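Local coordinates for protein Dmd discriminator of mRNA degradation (Enterobacteria phage RB69, PDB 5I8J) that probably acts as a phage antitoxin that counteracts the bacterial toxin RnlA and so protects phage mRNA from degradation, at residues T6-F20 with L40-I52. Residues are numbered along the deposited sequence; the frame is centred on the assembly and turned at random.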
loop_
_atom_site.group_PDB
_atom_site.type_symbol
_atom_site.label_atom_id
_atom_site.label_comp_id
_atom_site.label_asym_id
_atom_site.label_seq_id
_atom_site.Cartn_x
_atom_site.Cartn_y
_atom_site.Cartn_z
ATOM N N THR A 6 7.629 2.286 15.083
ATOM C CA THR A 6 6.681 2.802 14.097
ATOM C C THR A 6 6.557 1.779 12.979
ATOM O O THR A 6 7.559 1.381 12.399
ATOM C CB THR A 6 7.140 4.157 13.536
ATOM O OG1 THR A 6 7.260 5.103 14.606
ATOM C CG2 THR A 6 6.163 4.693 12.500
ATOM N N LYS A 7 5.337 1.330 12.686
ATOM C CA LYS A 7 5.144 0.402 11.579
ATOM C C LYS A 7 4.868 1.188 10.306
ATOM O O LYS A 7 3.861 1.895 10.199
ATOM C CB LYS A 7 3.994 -0.574 11.850
ATOM C CG LYS A 7 3.819 -1.615 10.745
ATOM C CD LYS A 7 2.659 -2.552 11.044
ATOM C CE LYS A 7 1.353 -1.777 11.167
ATOM N NZ LYS A 7 0.207 -2.644 11.557
ATOM N N VAL A 8 5.771 1.068 9.345
ATOM C CA VAL A 8 5.619 1.788 8.091
ATOM C C VAL A 8 5.295 0.802 6.988
ATOM O O VAL A 8 6.002 -0.174 6.794
ATOM C CB VAL A 8 6.894 2.582 7.735
ATOM C CG1 VAL A 8 6.641 3.464 6.511
ATOM C CG2 VAL A 8 7.320 3.442 8.920
ATOM N N THR A 9 4.196 1.047 6.282
ATOM C CA THR A 9 3.852 0.236 5.124
ATOM C C THR A 9 4.375 0.929 3.868
ATOM O O THR A 9 4.026 2.071 3.604
ATOM C CB THR A 9 2.330 0.027 4.997
ATOM O OG1 THR A 9 1.828 -0.640 6.172
ATOM C CG2 THR A 9 2.012 -0.803 3.758
ATOM N N PHE A 10 5.222 0.238 3.125
ATOM C CA PHE A 10 5.785 0.751 1.886
ATOM C C PHE A 10 5.090 0.082 0.719
ATOM O O PHE A 10 4.916 -1.147 0.709
ATOM C CB PHE A 10 7.296 0.497 1.815
ATOM C CG PHE A 10 8.093 1.268 2.825
ATOM C CD1 PHE A 10 8.587 2.532 2.524
ATOM C CD2 PHE A 10 8.345 0.736 4.077
ATOM C CE1 PHE A 10 9.319 3.242 3.449
ATOM C CE2 PHE A 10 9.078 1.445 5.015
ATOM C CZ PHE A 10 9.564 2.696 4.705
ATOM N N ILE A 11 4.680 0.890 -0.255
ATOM C CA ILE A 11 4.113 0.365 -1.488
ATOM C C ILE A 11 4.955 0.849 -2.643
ATOM O O ILE A 11 5.224 2.032 -2.753
ATOM C CB ILE A 11 2.669 0.815 -1.711
ATOM C CG1 ILE A 11 1.836 0.601 -0.449
ATOM C CG2 ILE A 11 2.072 0.067 -2.892
ATOM C CD1 ILE A 11 0.554 1.380 -0.515
ATOM N N GLY A 12 5.385 -0.077 -3.488
ATOM C CA GLY A 12 6.293 0.233 -4.578
ATOM C C GLY A 12 5.728 -0.166 -5.931
ATOM O O GLY A 12 5.029 -1.180 -6.053
ATOM N N TRP A 13 6.008 0.669 -6.929
ATOM C CA TRP A 13 5.736 0.383 -8.334
ATOM C C TRP A 13 7.024 0.362 -9.139
ATOM O O TRP A 13 7.741 1.370 -9.198
ATOM C CB TRP A 13 4.806 1.431 -8.945
ATOM C CG TRP A 13 3.395 1.376 -8.480
ATOM C CD1 TRP A 13 2.332 0.829 -9.146
ATOM C CD2 TRP A 13 2.871 1.931 -7.267
ATOM N NE1 TRP A 13 1.181 0.992 -8.404
ATOM C CE2 TRP A 13 1.483 1.665 -7.256
ATOM C CE3 TRP A 13 3.438 2.613 -6.189
ATOM C CZ2 TRP A 13 0.655 2.058 -6.199
ATOM C CZ3 TRP A 13 2.608 3.006 -5.139
ATOM C CH2 TRP A 13 1.231 2.725 -5.160
ATOM N N PHE A 14 7.316 -0.780 -9.755
ATOM C CA PHE A 14 8.429 -0.875 -10.693
ATOM C C PHE A 14 8.058 -0.137 -11.976
ATOM O O PHE A 14 6.887 0.179 -12.198
ATOM C CB PHE A 14 8.772 -2.334 -11.018
ATOM C CG PHE A 14 9.316 -3.110 -9.853
ATOM C CD1 PHE A 14 10.573 -2.830 -9.336
ATOM C CD2 PHE A 14 8.580 -4.137 -9.290
ATOM C CE1 PHE A 14 11.069 -3.556 -8.265
ATOM C CE2 PHE A 14 9.073 -4.863 -8.221
ATOM C CZ PHE A 14 10.316 -4.572 -7.706
ATOM N N LYS A 15 9.049 0.139 -12.821
ATOM C CA LYS A 15 8.782 0.778 -14.114
ATOM C C LYS A 15 7.817 -0.039 -14.963
ATOM O O LYS A 15 7.006 0.510 -15.717
ATOM C CB LYS A 15 10.086 0.998 -14.880
ATOM C CG LYS A 15 11.039 1.969 -14.206
ATOM C CD LYS A 15 12.399 1.954 -14.896
ATOM C CE LYS A 15 12.273 2.336 -16.358
ATOM N NZ LYS A 15 11.608 3.665 -16.545
ATOM N N SER A 16 7.904 -1.358 -14.828
ATOM C CA SER A 16 6.980 -2.290 -15.490
ATOM C C SER A 16 5.521 -2.155 -15.063
ATOM O O SER A 16 4.620 -2.681 -15.727
ATOM C CB SER A 16 7.418 -3.725 -15.212
ATOM O OG SER A 16 7.208 -4.020 -13.838
ATOM N N GLY A 17 5.275 -1.488 -13.940
ATOM C CA GLY A 17 3.932 -1.465 -13.388
ATOM C C GLY A 17 3.702 -2.581 -12.380
ATOM O O GLY A 17 2.685 -2.594 -11.673
ATOM N N GLU A 18 4.630 -3.536 -12.328
ATOM C CA GLU A 18 4.613 -4.538 -11.266
ATOM C C GLU A 18 4.788 -3.851 -9.919
ATOM O O GLU A 18 5.378 -2.783 -9.846
ATOM C CB GLU A 18 5.710 -5.577 -11.463
ATOM C CG GLU A 18 5.397 -6.669 -12.455
ATOM C CD GLU A 18 6.428 -7.785 -12.379
ATOM O OE1 GLU A 18 7.294 -7.737 -11.474
ATOM O OE2 GLU A 18 6.378 -8.709 -13.209
ATOM N N MET A 19 4.288 -4.473 -8.854
ATOM C CA MET A 19 4.296 -3.832 -7.546
ATOM C C MET A 19 4.991 -4.673 -6.498
ATOM O O MET A 19 5.165 -5.883 -6.677
ATOM C CB MET A 19 2.859 -3.529 -7.107
ATOM C CG MET A 19 2.188 -2.535 -8.034
ATOM S SD MET A 19 0.407 -2.412 -7.769
ATOM C CE MET A 19 0.374 -1.798 -6.118
ATOM N N PHE A 20 5.401 -4.021 -5.414
ATOM C CA PHE A 20 5.852 -4.735 -4.224
ATOM C C PHE A 20 5.382 -3.996 -2.986
ATOM O O PHE A 20 5.034 -2.830 -3.053
ATOM C CB PHE A 20 7.380 -4.906 -4.212
ATOM C CG PHE A 20 8.151 -3.617 -4.184
ATOM C CD1 PHE A 20 8.448 -2.942 -5.362
ATOM C CD2 PHE A 20 8.610 -3.096 -2.983
ATOM C CE1 PHE A 20 9.168 -1.760 -5.338
ATOM C CE2 PHE A 20 9.336 -1.911 -2.956
ATOM C CZ PHE A 20 9.615 -1.248 -4.125
ATOM N N LEU A 40 14.918 2.475 -0.813
ATOM C CA LEU A 40 14.037 1.478 -1.411
ATOM C C LEU A 40 13.720 1.830 -2.858
ATOM O O LEU A 40 13.765 0.975 -3.746
ATOM C CB LEU A 40 12.734 1.363 -0.616
ATOM C CG LEU A 40 12.623 0.272 0.442
ATOM C CD1 LEU A 40 11.243 0.345 1.087
ATOM C CD2 LEU A 40 12.862 -1.101 -0.185
ATOM N N ALA A 41 13.418 3.099 -3.097
ATOM C CA ALA A 41 13.015 3.509 -4.431
ATOM C C ALA A 41 14.206 3.432 -5.375
ATOM O O ALA A 41 14.094 2.920 -6.489
ATOM C CB ALA A 41 12.423 4.905 -4.404
ATOM N N GLU A 42 15.365 3.899 -4.912
ATOM C CA GLU A 42 16.529 3.997 -5.788
ATOM C C GLU A 42 17.063 2.616 -6.157
ATOM O O GLU A 42 17.333 2.345 -7.328
ATOM C CB GLU A 42 17.644 4.829 -5.148
ATOM C CG GLU A 42 18.793 5.056 -6.111
ATOM C CD GLU A 42 19.817 6.048 -5.602
ATOM O OE1 GLU A 42 20.134 6.018 -4.390
ATOM O OE2 GLU A 42 20.297 6.862 -6.432
ATOM N N VAL A 43 17.204 1.748 -5.157
ATOM C CA VAL A 43 17.677 0.380 -5.388
ATOM C C VAL A 43 16.787 -0.343 -6.403
ATOM O O VAL A 43 17.264 -1.120 -7.234
ATOM C CB VAL A 43 17.721 -0.419 -4.071
ATOM C CG1 VAL A 43 17.932 -1.909 -4.329
ATOM C CG2 VAL A 43 18.818 0.117 -3.171
ATOM N N ASN A 44 15.492 -0.055 -6.353
ATOM C CA ASN A 44 14.537 -0.785 -7.171
ATOM C C ASN A 44 14.112 -0.063 -8.440
ATOM O O ASN A 44 13.260 -0.566 -9.182
ATOM C CB ASN A 44 13.314 -1.128 -6.317
ATOM C CG ASN A 44 13.604 -2.255 -5.337
ATOM O OD1 ASN A 44 13.802 -3.395 -5.747
ATOM N ND2 ASN A 44 13.642 -1.937 -4.044
ATOM N N ASN A 45 14.713 1.096 -8.697
ATOM C CA ASN A 45 14.293 1.956 -9.805
ATOM C C ASN A 45 12.776 2.099 -9.814
ATOM O O ASN A 45 12.122 1.869 -10.826
ATOM C CB ASN A 45 14.787 1.401 -11.137
ATOM C CG ASN A 45 16.297 1.424 -11.243
ATOM O OD1 ASN A 45 16.889 2.478 -11.445
ATOM N ND2 ASN A 45 16.926 0.263 -11.103
ATOM N N ALA A 46 12.228 2.469 -8.662
ATOM C CA ALA A 46 10.796 2.382 -8.438
ATOM C C ALA A 46 10.215 3.665 -7.851
ATOM O O ALA A 46 10.940 4.548 -7.393
ATOM C CB ALA A 46 10.492 1.194 -7.508
ATOM N N LEU A 47 8.896 3.755 -7.889
ATOM C CA LEU A 47 8.152 4.732 -7.112
ATOM C C LEU A 47 7.813 4.054 -5.802
ATOM O O LEU A 47 7.244 2.972 -5.811
ATOM C CB LEU A 47 6.877 5.169 -7.839
ATOM C CG LEU A 47 5.805 5.874 -7.005
ATOM C CD1 LEU A 47 6.293 7.238 -6.533
ATOM C CD2 LEU A 47 4.508 6.006 -7.790
ATOM N N VAL A 48 8.179 4.653 -4.676
ATOM C CA VAL A 48 7.829 4.055 -3.384
ATOM C C VAL A 48 7.125 5.082 -2.518
ATOM O O VAL A 48 7.581 6.223 -2.416
ATOM C CB VAL A 48 9.076 3.517 -2.642
ATOM C CG1 VAL A 48 8.680 2.938 -1.263
ATOM C CG2 VAL A 48 9.772 2.461 -3.479
ATOM N N LYS A 49 5.997 4.673 -1.928
ATOM C CA LYS A 49 5.233 5.496 -1.000
ATOM C C LYS A 49 5.311 4.888 0.388
ATOM O O LYS A 49 5.183 3.668 0.537
ATOM C CB LYS A 49 3.768 5.608 -1.419
ATOM C CG LYS A 49 3.542 6.120 -2.830
ATOM C CD LYS A 49 2.064 5.933 -3.223
ATOM C CE LYS A 49 1.814 6.287 -4.681
ATOM N NZ LYS A 49 1.665 7.740 -4.905
ATOM N N ALA A 50 5.515 5.741 1.391
ATOM C CA ALA A 50 5.517 5.312 2.792
ATOM C C ALA A 50 4.215 5.741 3.482
ATOM O O ALA A 50 3.802 6.891 3.396
ATOM C CB ALA A 50 6.738 5.884 3.525
ATOM N N PHE A 51 3.579 4.793 4.160
ATOM C CA PHE A 51 2.324 5.004 4.857
ATOM C C PHE A 51 2.498 4.718 6.345
ATOM O O PHE A 51 3.087 3.706 6.715
ATOM C CB PHE A 51 1.221 4.092 4.296
ATOM C CG PHE A 51 0.708 4.497 2.938
ATOM C CD1 PHE A 51 1.398 4.153 1.778
ATOM C CD2 PHE A 51 -0.492 5.191 2.820
ATOM C CE1 PHE A 51 0.908 4.524 0.527
ATOM C CE2 PHE A 51 -0.982 5.562 1.570
ATOM C CZ PHE A 51 -0.287 5.223 0.426
ATOM N N ILE A 52 1.971 5.600 7.191
ATOM C CA ILE A 52 1.878 5.331 8.625
ATOM C C ILE A 52 0.429 5.546 9.043
ATOM O O ILE A 52 -0.164 6.576 8.718
ATOM C CB ILE A 52 2.810 6.226 9.460
ATOM C CG1 ILE A 52 4.267 6.022 9.038
ATOM C CG2 ILE A 52 2.649 5.919 10.960
ATOM C CD1 ILE A 52 5.227 7.044 9.648
HETATM O O HOH W 1 11.736 -0.586 -12.046
#
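The Phe10 ring is clasped between a helix and its own strand: Leu40 CD1 sits over one face, 4.0 Å from the ring centroid and 23° off the normal, a CH-pi contact, while Val8 CG1 lies over the opposite face. Val48 CG1 reaches the edge of the ring near its plane, 3.8 Å from Phe10 CD1, and the Ala50 methyl approaches Phe10 CE1 obliquely. With CG anti to the carbonyl carbon (chi1 -67°), the ring rises from the sheet toward helix 30-44, where Val36 and Thr37 extend its packing. Further along this face, Phe20 lays its ring over Gly12 CA, which has no side chain to obstruct it; the ring's edge receives Ala46 CB, 3.9 Å from Phe20 CE1. Phe14 turns its own edge to Asn44 O, with Phe14 CD1 3.5 Å away.

Strands 6-14 and 46-52 are the central pair of a four-stranded antiparallel sheet backed on one side by the helix. Three hydrogen-bonded pairs, Thr9 with Phe51, Ile11 with Lys49 and Trp13 with Leu47, fix the register through two N-H...O bonds each; the straightest, Lys49 N to Ile11 O, has an angle of 171° at the hydrogen.

On the face away from the helix, Lys49 runs its aliphatic chain obliquely against the indole, bringing Lys49 CE within 3.4 Å of Trp13 CZ3. The ammonium pairs with Glu59 and with Asp54 of the second subunit, whose Asp23 accepts from Trp13 NE1. Ile11 CD1 meets Phe51 CE1 at 3.3 Å, a tight apolar contact; across the dimer interface, Ile11 packs on Ile11 of the second subunit and Phe51 stacks edge-to-face with the second subunit's Phe51.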